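PDB 1X7F: outer surface protein from Bacillus cereus ATCC 14579, which is of unproven function but probably hydrolyses 6-phospho-N-acetylmuramic acid glycosides, such as the disaccharide released in cell-wall turnover. Local coordinates for residues E75-I80 and A113-D118; C221-H226 and A235-A240; K273-D278 and T363-E368; T281-R286 and K311-Y316. All coordinates share one frame; numbering follows the deposited sequence. Where two conformers were deposited one is given.

Interaction 1: E75-I80 and A113-D118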
# COMPACT_ATOMS: atom_id res chain seq x y z
N GLU A 75 16.02 19.01 19.38
CA GLU A 75 15.98 18.88 17.93
C GLU A 75 14.93 17.88 17.46
O GLU A 75 14.25 18.13 16.47
CB GLU A 75 17.36 18.54 17.36
CG GLU A 75 18.26 19.76 17.20
CD GLU A 75 19.54 19.46 16.45
OE1 GLU A 75 19.53 18.56 15.57
OE2 GLU A 75 20.55 20.14 16.73
N PHE A 76 14.82 16.75 18.16
CA PHE A 76 13.69 15.84 17.99
C PHE A 76 12.38 16.60 18.25
O PHE A 76 11.39 16.37 17.58
CB PHE A 76 13.80 14.63 18.94
CG PHE A 76 14.36 13.39 18.29
CD1 PHE A 76 13.53 12.53 17.57
CD2 PHE A 76 15.71 13.08 18.42
CE1 PHE A 76 14.05 11.37 16.97
CE2 PHE A 76 16.24 11.93 17.82
CZ PHE A 76 15.40 11.07 17.10
N LYS A 77 12.42 17.50 19.23
CA LYS A 77 11.27 18.35 19.57
C LYS A 77 10.92 19.35 18.47
O LYS A 77 9.72 19.61 18.22
CB LYS A 77 11.56 19.11 20.87
CG LYS A 77 10.34 19.43 21.70
CD LYS A 77 10.73 20.31 22.88
CE LYS A 77 9.96 19.93 24.13
NZ LYS A 77 10.31 18.56 24.61
N GLU A 78 11.95 19.91 17.82
CA GLU A 78 11.75 20.83 16.70
C GLU A 78 11.16 20.09 15.50
O GLU A 78 10.13 20.49 14.96
CB GLU A 78 13.06 21.52 16.32
CG GLU A 78 12.93 22.49 15.15
CD GLU A 78 14.09 23.48 15.04
OE1 GLU A 78 15.15 23.24 15.65
OE2 GLU A 78 13.92 24.50 14.33
N ILE A 79 11.83 19.01 15.10
CA ILE A 79 11.37 18.17 14.00
C ILE A 79 9.92 17.72 14.21
O ILE A 79 9.09 17.87 13.31
CB ILE A 79 12.31 16.95 13.79
CG1 ILE A 79 13.70 17.40 13.34
CG2 ILE A 79 11.73 16.00 12.76
CD1 ILE A 79 14.80 16.38 13.55
N ILE A 80 9.61 17.21 15.41
CA ILE A 80 8.27 16.71 15.73
C ILE A 80 7.22 17.83 15.73
O ILE A 80 6.07 17.61 15.32
CB ILE A 80 8.26 15.92 17.07
CG1 ILE A 80 8.97 14.57 16.91
CG2 ILE A 80 6.83 15.69 17.56
CD1 ILE A 80 9.30 13.85 18.21
N ALA A 113 5.70 11.91 25.41
CA ALA A 113 4.69 12.97 25.37
C ALA A 113 5.33 14.35 25.22
O ALA A 113 4.88 15.15 24.40
CB ALA A 113 3.82 12.92 26.62
N GLU A 114 6.38 14.60 26.00
CA GLU A 114 7.10 15.88 25.99
C GLU A 114 7.72 16.20 24.63
O GLU A 114 7.82 17.37 24.25
CB GLU A 114 8.18 15.93 27.09
CG GLU A 114 7.66 15.75 28.52
CD GLU A 114 6.80 16.91 29.01
OE1 GLU A 114 5.71 17.17 28.43
OE2 GLU A 114 7.21 17.56 30.00
N LEU A 115 8.16 15.17 23.90
CA LEU A 115 8.66 15.34 22.54
C LEU A 115 7.56 15.78 21.58
O LEU A 115 7.82 16.56 20.65
CB LEU A 115 9.28 14.05 22.01
CG LEU A 115 10.66 13.61 22.50
CD1 LEU A 115 11.29 12.73 21.45
CD2 LEU A 115 11.57 14.80 22.82
N GLY A 116 6.35 15.29 21.81
CA GLY A 116 5.20 15.60 20.95
C GLY A 116 4.82 14.42 20.07
O GLY A 116 4.08 14.58 19.09
N ALA A 117 5.35 13.25 20.41
CA ALA A 117 5.03 12.00 19.73
C ALA A 117 3.58 11.62 20.01
O ALA A 117 3.04 11.93 21.07
CB ALA A 117 5.96 10.91 20.18
N ASP A 118 2.96 10.95 19.04
CA ASP A 118 1.56 10.55 19.13
C ASP A 118 1.42 9.12 19.62
O ASP A 118 0.34 8.70 20.06
CB ASP A 118 0.89 10.72 17.76
CG ASP A 118 0.77 12.18 17.35
OD1 ASP A 118 -0.13 12.86 17.88
OD2 ASP A 118 1.52 12.73 16.52

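Interaction 2: C221-H226 and A235-A240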
# COMPACT_ATOMS: atom_id res chain seq x y z
N CYS A 221 11.43 -2.57 3.13
CA CYS A 221 10.02 -2.90 2.93
C CYS A 221 9.67 -4.10 3.81
O CYS A 221 10.56 -4.77 4.33
CB CYS A 221 9.74 -3.23 1.46
SG CYS A 221 10.88 -4.46 0.80
N THR A 222 8.37 -4.34 3.96
CA THR A 222 7.87 -5.46 4.75
C THR A 222 7.83 -6.78 3.97
O THR A 222 8.36 -7.80 4.43
CB THR A 222 6.46 -5.14 5.26
OG1 THR A 222 6.52 -4.07 6.21
CG2 THR A 222 5.89 -6.32 6.05
N LEU A 223 7.17 -6.76 2.81
CA LEU A 223 7.10 -7.94 1.94
C LEU A 223 8.39 -8.06 1.16
O LEU A 223 8.85 -7.07 0.56
CB LEU A 223 5.91 -7.84 0.96
CG LEU A 223 4.55 -8.29 1.49
CD1 LEU A 223 3.39 -7.64 0.70
CD2 LEU A 223 4.41 -9.83 1.54
N GLU A 224 8.95 -9.26 1.13
CA GLU A 224 10.17 -9.46 0.34
C GLU A 224 9.93 -9.15 -1.14
O GLU A 224 10.79 -8.55 -1.79
CB GLU A 224 10.75 -10.88 0.51
CG GLU A 224 12.08 -11.09 -0.19
CD GLU A 224 13.13 -10.05 0.20
OE1 GLU A 224 13.13 -9.62 1.37
OE2 GLU A 224 13.97 -9.67 -0.65
N GLU A 225 8.75 -9.51 -1.65
CA GLU A 225 8.45 -9.39 -3.09
C GLU A 225 8.41 -7.94 -3.57
O GLU A 225 8.44 -7.68 -4.78
CB GLU A 225 7.14 -10.11 -3.44
CG GLU A 225 5.91 -9.53 -2.74
CD GLU A 225 4.75 -10.51 -2.75
OE1 GLU A 225 4.82 -11.54 -2.03
OE2 GLU A 225 3.77 -10.24 -3.47
N HIS A 226 8.36 -7.00 -2.62
CA HIS A 226 8.29 -5.58 -2.91
C HIS A 226 9.66 -4.93 -3.08
O HIS A 226 9.74 -3.80 -3.56
CB HIS A 226 7.53 -4.85 -1.81
CG HIS A 226 6.04 -5.03 -1.87
ND1 HIS A 226 5.19 -4.51 -0.91
CD2 HIS A 226 5.25 -5.65 -2.77
CE1 HIS A 226 3.95 -4.80 -1.22
NE2 HIS A 226 3.95 -5.49 -2.35
N ALA A 235 2.66 0.17 -2.91
CA ALA A 235 1.53 0.78 -2.20
C ALA A 235 0.19 0.27 -2.69
O ALA A 235 -0.69 -0.06 -1.89
CB ALA A 235 1.59 2.30 -2.30
N LYS A 236 0.02 0.20 -4.01
CA LYS A 236 -1.15 -0.39 -4.63
C LYS A 236 -1.38 -1.79 -4.07
O LYS A 236 -2.49 -2.13 -3.67
CB LYS A 236 -0.99 -0.48 -6.16
CG LYS A 236 -1.22 0.81 -6.95
CD LYS A 236 -1.03 0.56 -8.47
CE LYS A 236 -1.13 1.84 -9.26
NZ LYS A 236 -1.40 1.61 -10.70
N HIS A 237 -0.33 -2.59 -4.02
CA HIS A 237 -0.46 -3.95 -3.55
C HIS A 237 -0.95 -4.03 -2.09
O HIS A 237 -1.95 -4.70 -1.81
CB HIS A 237 0.84 -4.72 -3.76
CG HIS A 237 0.73 -6.18 -3.44
ND1 HIS A 237 1.83 -6.97 -3.21
CD2 HIS A 237 -0.35 -6.99 -3.31
CE1 HIS A 237 1.45 -8.20 -2.95
NE2 HIS A 237 0.13 -8.24 -3.00
N LEU A 238 -0.27 -3.33 -1.19
CA LEU A 238 -0.66 -3.29 0.23
C LEU A 238 -2.14 -2.92 0.47
O LEU A 238 -2.84 -3.57 1.25
CB LEU A 238 0.27 -2.37 1.02
CG LEU A 238 1.74 -2.79 1.14
CD1 LEU A 238 2.53 -1.80 1.96
CD2 LEU A 238 1.86 -4.18 1.75
N TRP A 239 -2.60 -1.88 -0.22
CA TRP A 239 -3.99 -1.45 -0.12
C TRP A 239 -4.95 -2.43 -0.77
O TRP A 239 -6.07 -2.61 -0.28
CB TRP A 239 -4.20 -0.04 -0.69
CG TRP A 239 -3.68 1.08 0.19
CD1 TRP A 239 -3.77 1.18 1.56
CD2 TRP A 239 -3.06 2.30 -0.25
NE1 TRP A 239 -3.20 2.35 1.99
CE2 TRP A 239 -2.76 3.07 0.91
CE3 TRP A 239 -2.71 2.83 -1.51
CZ2 TRP A 239 -2.12 4.31 0.85
CZ3 TRP A 239 -2.07 4.07 -1.56
CH2 TRP A 239 -1.77 4.78 -0.39
N ALA A 240 -4.53 -3.07 -1.87
CA ALA A 240 -5.40 -4.06 -2.55
C ALA A 240 -5.65 -5.34 -1.73
O ALA A 240 -6.62 -6.04 -1.99
CB ALA A 240 -4.85 -4.41 -3.96

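Interaction 3: K273-D278 and T363-E368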
# COMPACT_ATOMS: atom_id res chain seq x y z
N LYS A 273 -2.40 0.29 -14.43
CA LYS A 273 -1.73 1.00 -15.52
C LYS A 273 -1.83 0.21 -16.84
O LYS A 273 -1.41 -0.95 -16.92
CB LYS A 273 -0.28 1.30 -15.15
CG LYS A 273 0.47 2.06 -16.22
CD LYS A 273 1.56 2.93 -15.65
CE LYS A 273 2.19 3.77 -16.76
NZ LYS A 273 3.46 4.41 -16.33
N VAL A 274 -2.41 0.86 -17.85
CA VAL A 274 -2.59 0.28 -19.18
C VAL A 274 -1.72 1.05 -20.20
O VAL A 274 -1.57 2.28 -20.13
CB VAL A 274 -4.11 0.28 -19.61
CG1 VAL A 274 -4.66 1.72 -19.73
CG2 VAL A 274 -4.34 -0.47 -20.94
N HIS A 275 -1.13 0.29 -21.13
CA HIS A 275 -0.47 0.84 -22.29
C HIS A 275 -1.25 0.40 -23.53
O HIS A 275 -1.44 -0.79 -23.76
CB HIS A 275 0.98 0.32 -22.40
CG HIS A 275 1.83 0.64 -21.21
ND1 HIS A 275 2.55 1.82 -21.10
CD2 HIS A 275 2.10 -0.06 -20.08
CE1 HIS A 275 3.21 1.83 -19.95
NE2 HIS A 275 2.95 0.69 -19.32
N PHE A 276 -1.70 1.37 -24.31
CA PHE A 276 -2.43 1.09 -25.54
C PHE A 276 -1.57 0.65 -26.71
O PHE A 276 -0.44 1.11 -26.85
CB PHE A 276 -3.28 2.30 -25.92
CG PHE A 276 -4.39 2.57 -24.97
CD1 PHE A 276 -4.35 3.69 -24.13
CD2 PHE A 276 -5.46 1.67 -24.87
CE1 PHE A 276 -5.38 3.92 -23.22
CE2 PHE A 276 -6.48 1.90 -23.97
CZ PHE A 276 -6.45 3.02 -23.14
N VAL A 277 -2.11 -0.24 -27.55
CA VAL A 277 -1.48 -0.52 -28.84
C VAL A 277 -1.73 0.65 -29.80
O VAL A 277 -2.70 1.39 -29.63
CB VAL A 277 -1.97 -1.86 -29.48
CG1 VAL A 277 -1.76 -3.03 -28.53
CG2 VAL A 277 -3.45 -1.77 -29.95
N ASP A 278 -0.86 0.81 -30.79
CA ASP A 278 -0.99 1.87 -31.80
C ASP A 278 -2.35 1.90 -32.50
O ASP A 278 -2.86 2.96 -32.87
CB ASP A 278 0.11 1.74 -32.86
CG ASP A 278 1.51 2.06 -32.31
OD1 ASP A 278 1.62 2.68 -31.23
OD2 ASP A 278 2.55 1.71 -32.92
N THR A 363 -2.22 -3.34 -23.01
CA THR A 363 -1.71 -4.30 -22.04
C THR A 363 -1.54 -3.60 -20.70
O THR A 363 -1.12 -2.44 -20.65
CB THR A 363 -0.34 -4.89 -22.45
OG1 THR A 363 0.57 -3.84 -22.79
CG2 THR A 363 -0.42 -5.77 -23.70
N ILE A 364 -1.87 -4.31 -19.63
CA ILE A 364 -1.55 -3.86 -18.29
C ILE A 364 -0.03 -3.94 -18.12
O ILE A 364 0.59 -4.90 -18.57
CB ILE A 364 -2.27 -4.74 -17.22
CG1 ILE A 364 -3.80 -4.75 -17.42
CG2 ILE A 364 -1.81 -4.37 -15.77
CD1 ILE A 364 -4.45 -3.37 -17.64
N ALA A 365 0.55 -2.93 -17.49
CA ALA A 365 1.98 -2.87 -17.24
C ALA A 365 2.45 -4.18 -16.61
O ALA A 365 1.79 -4.72 -15.71
CB ALA A 365 2.32 -1.66 -16.33
N GLU A 366 3.58 -4.69 -17.09
CA GLU A 366 4.10 -6.01 -16.73
C GLU A 366 4.33 -6.16 -15.22
O GLU A 366 4.05 -7.21 -14.66
CB GLU A 366 5.40 -6.29 -17.50
CG GLU A 366 5.84 -7.75 -17.52
CD GLU A 366 7.29 -7.94 -17.99
OE1 GLU A 366 7.84 -9.06 -17.85
OE2 GLU A 366 7.91 -6.95 -18.49
N GLU A 367 4.85 -5.11 -14.58
CA GLU A 367 5.10 -5.13 -13.14
C GLU A 367 3.81 -5.23 -12.32
O GLU A 367 3.84 -5.61 -11.16
CB GLU A 367 5.95 -3.93 -12.72
CG GLU A 367 5.29 -2.57 -12.92
CD GLU A 367 5.45 -2.00 -14.31
OE1 GLU A 367 5.89 -2.71 -15.24
OE2 GLU A 367 5.12 -0.80 -14.48
N GLU A 368 2.68 -4.90 -12.95
CA GLU A 368 1.37 -4.87 -12.25
C GLU A 368 0.46 -6.07 -12.53
O GLU A 368 -0.68 -6.09 -12.07
CB GLU A 368 0.61 -3.57 -12.57
CG GLU A 368 1.22 -2.29 -11.98
CD GLU A 368 0.31 -1.08 -12.08
OE1 GLU A 368 -0.88 -1.23 -12.44
OE2 GLU A 368 0.78 0.05 -11.81
O HOH W 1 0.27 -2.63 -25.18

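Interaction 4: T281-R286 and K311-Y316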
# COMPACT_ATOMS: atom_id res chain seq x y z
N THR A 281 -8.58 2.43 -31.09
CA THR A 281 -9.42 3.56 -31.54
C THR A 281 -9.83 4.41 -30.34
O THR A 281 -9.72 3.95 -29.20
CB THR A 281 -10.69 3.08 -32.30
OG1 THR A 281 -11.53 2.33 -31.41
CG2 THR A 281 -10.34 2.10 -33.46
N GLU A 282 -10.30 5.62 -30.61
CA GLU A 282 -10.80 6.52 -29.59
C GLU A 282 -11.90 5.92 -28.73
O GLU A 282 -11.93 6.14 -27.52
CB GLU A 282 -11.27 7.85 -30.21
CG GLU A 282 -10.14 8.75 -30.69
CD GLU A 282 -9.02 8.88 -29.67
OE1 GLU A 282 -7.87 8.50 -29.99
OE2 GLU A 282 -9.27 9.34 -28.53
N VAL A 283 -12.80 5.17 -29.35
CA VAL A 283 -13.90 4.57 -28.61
C VAL A 283 -13.39 3.43 -27.71
O VAL A 283 -13.88 3.24 -26.61
CB VAL A 283 -15.06 4.12 -29.56
CG1 VAL A 283 -14.62 2.98 -30.46
CG2 VAL A 283 -16.28 3.69 -28.75
N GLU A 284 -12.39 2.68 -28.19
CA GLU A 284 -11.77 1.62 -27.39
C GLU A 284 -11.06 2.21 -26.17
O GLU A 284 -11.16 1.65 -25.09
CB GLU A 284 -10.80 0.79 -28.25
CG GLU A 284 -11.49 -0.19 -29.18
CD GLU A 284 -10.59 -0.74 -30.28
OE1 GLU A 284 -9.40 -0.36 -30.37
OE2 GLU A 284 -11.10 -1.56 -31.08
N LYS A 285 -10.36 3.33 -26.36
CA LYS A 285 -9.70 4.02 -25.26
C LYS A 285 -10.70 4.61 -24.25
O LYS A 285 -10.43 4.59 -23.07
CB LYS A 285 -8.79 5.13 -25.79
CG LYS A 285 -7.59 4.63 -26.59
CD LYS A 285 -6.64 5.80 -26.80
CE LYS A 285 -5.52 5.46 -27.77
NZ LYS A 285 -4.47 6.53 -27.75
N ARG A 286 -11.83 5.14 -24.73
CA ARG A 286 -12.88 5.67 -23.84
C ARG A 286 -13.51 4.55 -23.01
O ARG A 286 -13.70 4.70 -21.80
CB ARG A 286 -13.95 6.42 -24.64
CG ARG A 286 -14.95 7.20 -23.78
CD ARG A 286 -16.13 7.87 -24.53
NE ARG A 286 -15.75 8.17 -25.90
CZ ARG A 286 -16.39 7.72 -26.98
NH1 ARG A 286 -17.50 6.99 -26.87
NH2 ARG A 286 -15.92 8.04 -28.17
N LYS A 311 -23.11 -2.47 -22.84
CA LYS A 311 -24.40 -1.81 -22.98
C LYS A 311 -24.26 -0.39 -23.54
O LYS A 311 -25.08 0.05 -24.35
CB LYS A 311 -25.12 -1.74 -21.63
CG LYS A 311 -25.87 -3.01 -21.26
CD LYS A 311 -26.99 -2.72 -20.25
CE LYS A 311 -26.42 -2.48 -18.85
NZ LYS A 311 -25.54 -3.62 -18.46
N LYS A 312 -23.21 0.31 -23.11
CA LYS A 312 -22.94 1.67 -23.58
C LYS A 312 -22.28 1.71 -24.95
O LYS A 312 -22.36 2.72 -25.64
CB LYS A 312 -22.07 2.43 -22.58
CG LYS A 312 -22.72 2.66 -21.23
CD LYS A 312 -21.69 3.08 -20.18
CE LYS A 312 -21.44 4.57 -20.22
NZ LYS A 312 -22.69 5.33 -19.87
N TYR A 313 -21.62 0.62 -25.33
CA TYR A 313 -20.76 0.63 -26.51
C TYR A 313 -21.24 -0.26 -27.66
O TYR A 313 -20.58 -0.34 -28.69
CB TYR A 313 -19.30 0.34 -26.12
CG TYR A 313 -18.69 1.50 -25.34
CD1 TYR A 313 -18.64 1.48 -23.94
CD2 TYR A 313 -18.20 2.63 -26.00
CE1 TYR A 313 -18.09 2.55 -23.22
CE2 TYR A 313 -17.65 3.71 -25.28
CZ TYR A 313 -17.60 3.66 -23.90
OH TYR A 313 -17.07 4.72 -23.20
N LYS A 314 -22.40 -0.88 -27.49
CA LYS A 314 -22.90 -1.87 -28.46
C LYS A 314 -23.34 -1.24 -29.78
O LYS A 314 -23.42 -1.94 -30.80
CB LYS A 314 -24.03 -2.70 -27.85
CG LYS A 314 -25.26 -1.91 -27.48
CD LYS A 314 -26.40 -2.85 -27.21
CE LYS A 314 -27.56 -2.11 -26.59
NZ LYS A 314 -28.83 -2.85 -26.84
N ASP A 315 -23.63 0.06 -29.75
CA ASP A 315 -24.03 0.83 -30.93
C ASP A 315 -22.83 1.30 -31.73
O ASP A 315 -22.99 1.83 -32.83
CB ASP A 315 -24.82 2.07 -30.52
CG ASP A 315 -26.20 1.74 -29.97
OD1 ASP A 315 -26.88 0.85 -30.52
OD2 ASP A 315 -26.69 2.38 -29.00
N TYR A 316 -21.63 1.13 -31.18
CA TYR A 316 -20.42 1.73 -31.74
C TYR A 316 -19.63 0.80 -32.66
O TYR A 316 -19.83 -0.42 -32.65
CB TYR A 316 -19.54 2.31 -30.62
CG TYR A 316 -20.15 3.54 -29.97
CD1 TYR A 316 -21.20 3.42 -29.04
CD2 TYR A 316 -19.70 4.82 -30.29
CE1 TYR A 316 -21.76 4.54 -28.44
CE2 TYR A 316 -20.25 5.95 -29.70
CZ TYR A 316 -21.28 5.80 -28.77
OH TYR A 316 -21.86 6.90 -28.19

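Interaction 1: E75-I80 and A113-D118
K77 sends CG away from its own backbone N (chi1 -151°) and then bends at chi3 and chi4, a path that carries NZ to the carbonyl of E114, while I80, with CG2 opposite its backbone N, pushes that methyl at the turn after L115. The ammonium bond, K77 NZ to E114 O, is 2.8 Å long and comes from well above the carbonyl plane, 63° out of it. CE of K77 lies close to the same oxygen. I80 works with both branches: CG2 is 3.3 Å from G116 O and touches L115 O as well, whereas CD1 rests 3.8 Å from L115 CB. L115 CD1 in turn reaches F76 CB at 4.0 Å, touching F76 at the root of its side chain. G116, with positive phi (106°), is the C-prime residue of a Schellman motif, and the carbonyls of L115 and G116 there face the aliphatic I80. Helices 74-85 and 110-115 thus pack as neighbours on the parallel sheet of an alpha/beta barrel-like domain: I80 touches V90 and L115 touches L92 of strand 89-94, while F76 reaches T60 and L62 of strand 55-62.

Interaction 2: C221-H226 and A235-A240
H237 ND1 meets H226 NE2 at 2.7 Å, an imidazole-to-imidazole hydrogen bond in which either nitrogen could be the donor. The bond is fairly straight (158°), and each nitrogen lies near the plane of the other ring. The rings meet at their edges, neither lying over the other's face, with planes 71° apart. On the far side of its ring H237 is also held: NE2 bonds to Y374 OH, so both nitrogens of this buried imidazole have partners and the rotation of the ring is fixed. E225 closes in on the same rim, its OE2 3.1 Å from H237 CE1 and the carboxylate turned 30° from the ring plane. These groups join the loop after strand 201-204, with its short 3-10 turn, to helix 231-240, which leads into strand 246-249 and so forms part of the beta-alpha-beta crossover between the last two strands of the parallel sheet. Beside the histidine pair the contact becomes apolar. L238 CD2 sits at the edge of the H226 ring, 3.7 Å from CE1, and passes L223 CD1 at 3.9 Å, the two leucines running in opposite directions. L223 CB lies over one face of the H226 ring, toward its rim, and F186 of helix 183-195 touches both leucines.

Interaction 3: K273-D278 and T363-E368
H275 and T363 form an antiparallel hydrogen-bonded pair, joined by H275 N to T363 O and by T363 N to H275 O, each 2.8 Å; the first is nearly straight at 174°. Next to it, V274 and I364 make a non-hydrogen-bonded pair with their CA atoms 4.4 Å apart. I364 CD1 reaches V274 CB on the buried face, which V331 of strand 330-334 and L289 of helix 282-289 also line. The tight part of the contact is this face together with the run of bonds beside it. K273 O takes A365 N at 2.8 Å and also receives a weaker CA-H...O contact from I364 CA. Beyond it segment 363-368 leaves the strand for a 3-10 turn, yet the grip continues through a side chain: E368, extended beyond CG, brings OE1 to K273 N at 2.9 Å on the syn side of the carboxylate, 34° out of its plane. Its other oxygen, OE2, is paired with K236 of helix 231-240, a nearby positive charge that would probably stabilise the carboxylate as an anion. The opposite face is looser. There the H275 ring is exposed and touches A365 with its edge, NE2 lying 3.9 Å from A365 CB, and a water spans H275 O and T363 OG1, bonding the hydroxyl at 2.7 Å. Strands 270-276 and 358-364 are thus an antiparallel pair inside the mixed sheet of the C-terminal MupG-family region, with one face packed under a helix and the other partly open to solvent.

Interaction 4: T281-R286 and K311-Y316
R286 leads from the helix toward two tyrosines. Its CB lies 3.8 Å from Y313 OH; CG, placed opposite the backbone N, comes to 3.3 Å of that same oxygen, and CD stays close to it. A sharp bend at chi3 (-26°) then folds the guanidinium back, so NH1 is 3.6 Å from Y313 CE2, near the plane of the ring and at its edge, with the two flat groups inclined by 31°. NH1 also approaches Y316 CE2 at 4.1 Å, where the planes are 65° apart. The phenol oxygen of Y313 has its polar partner elsewhere, in a hydrogen bond to E291, and meets the arginine through aliphatic carbons. One turn back along the helix, V283 rests CG2 against both tyrosines, 3.5 Å from Y313 CD2 and 3.9 Å from Y316 CD2. The type I turn from Y313 to Y316 presents both rings to this methyl. A capping box starts the helix: T281 N binds E284 OE1, and the return bond from E284 N to T281 OG1 is weak. One side of helix 282-289 is covered by the weakly bonded helix 309-313 and the turn that follows; E284 touches N359 and V361 of strand 358-364, and F318 touches both V283 and E284.

How the interactions relate
Interactions 1 to 3 come in series along the chain, from the parallel-sheet domain to the mixed-sheet one. Interactions 1 and 2 both belong to the first, with centres 29 Å apart and no touch; interaction 1 lies at its periphery, whereas interaction 2 is buried about 6 Å from the centre of the chain. Interactions 2 and 3 meet across the domain boundary: K236 NZ forms a salt bridge with E368 OE2 at 2.9 Å. Interaction 4 is nested inside the loop closed by interaction 3, and the two touch where F276 CE2 packs on K285 CG at 4.0 Å. Interactions 1 and 4 stand farthest apart, about 55 Å between centres.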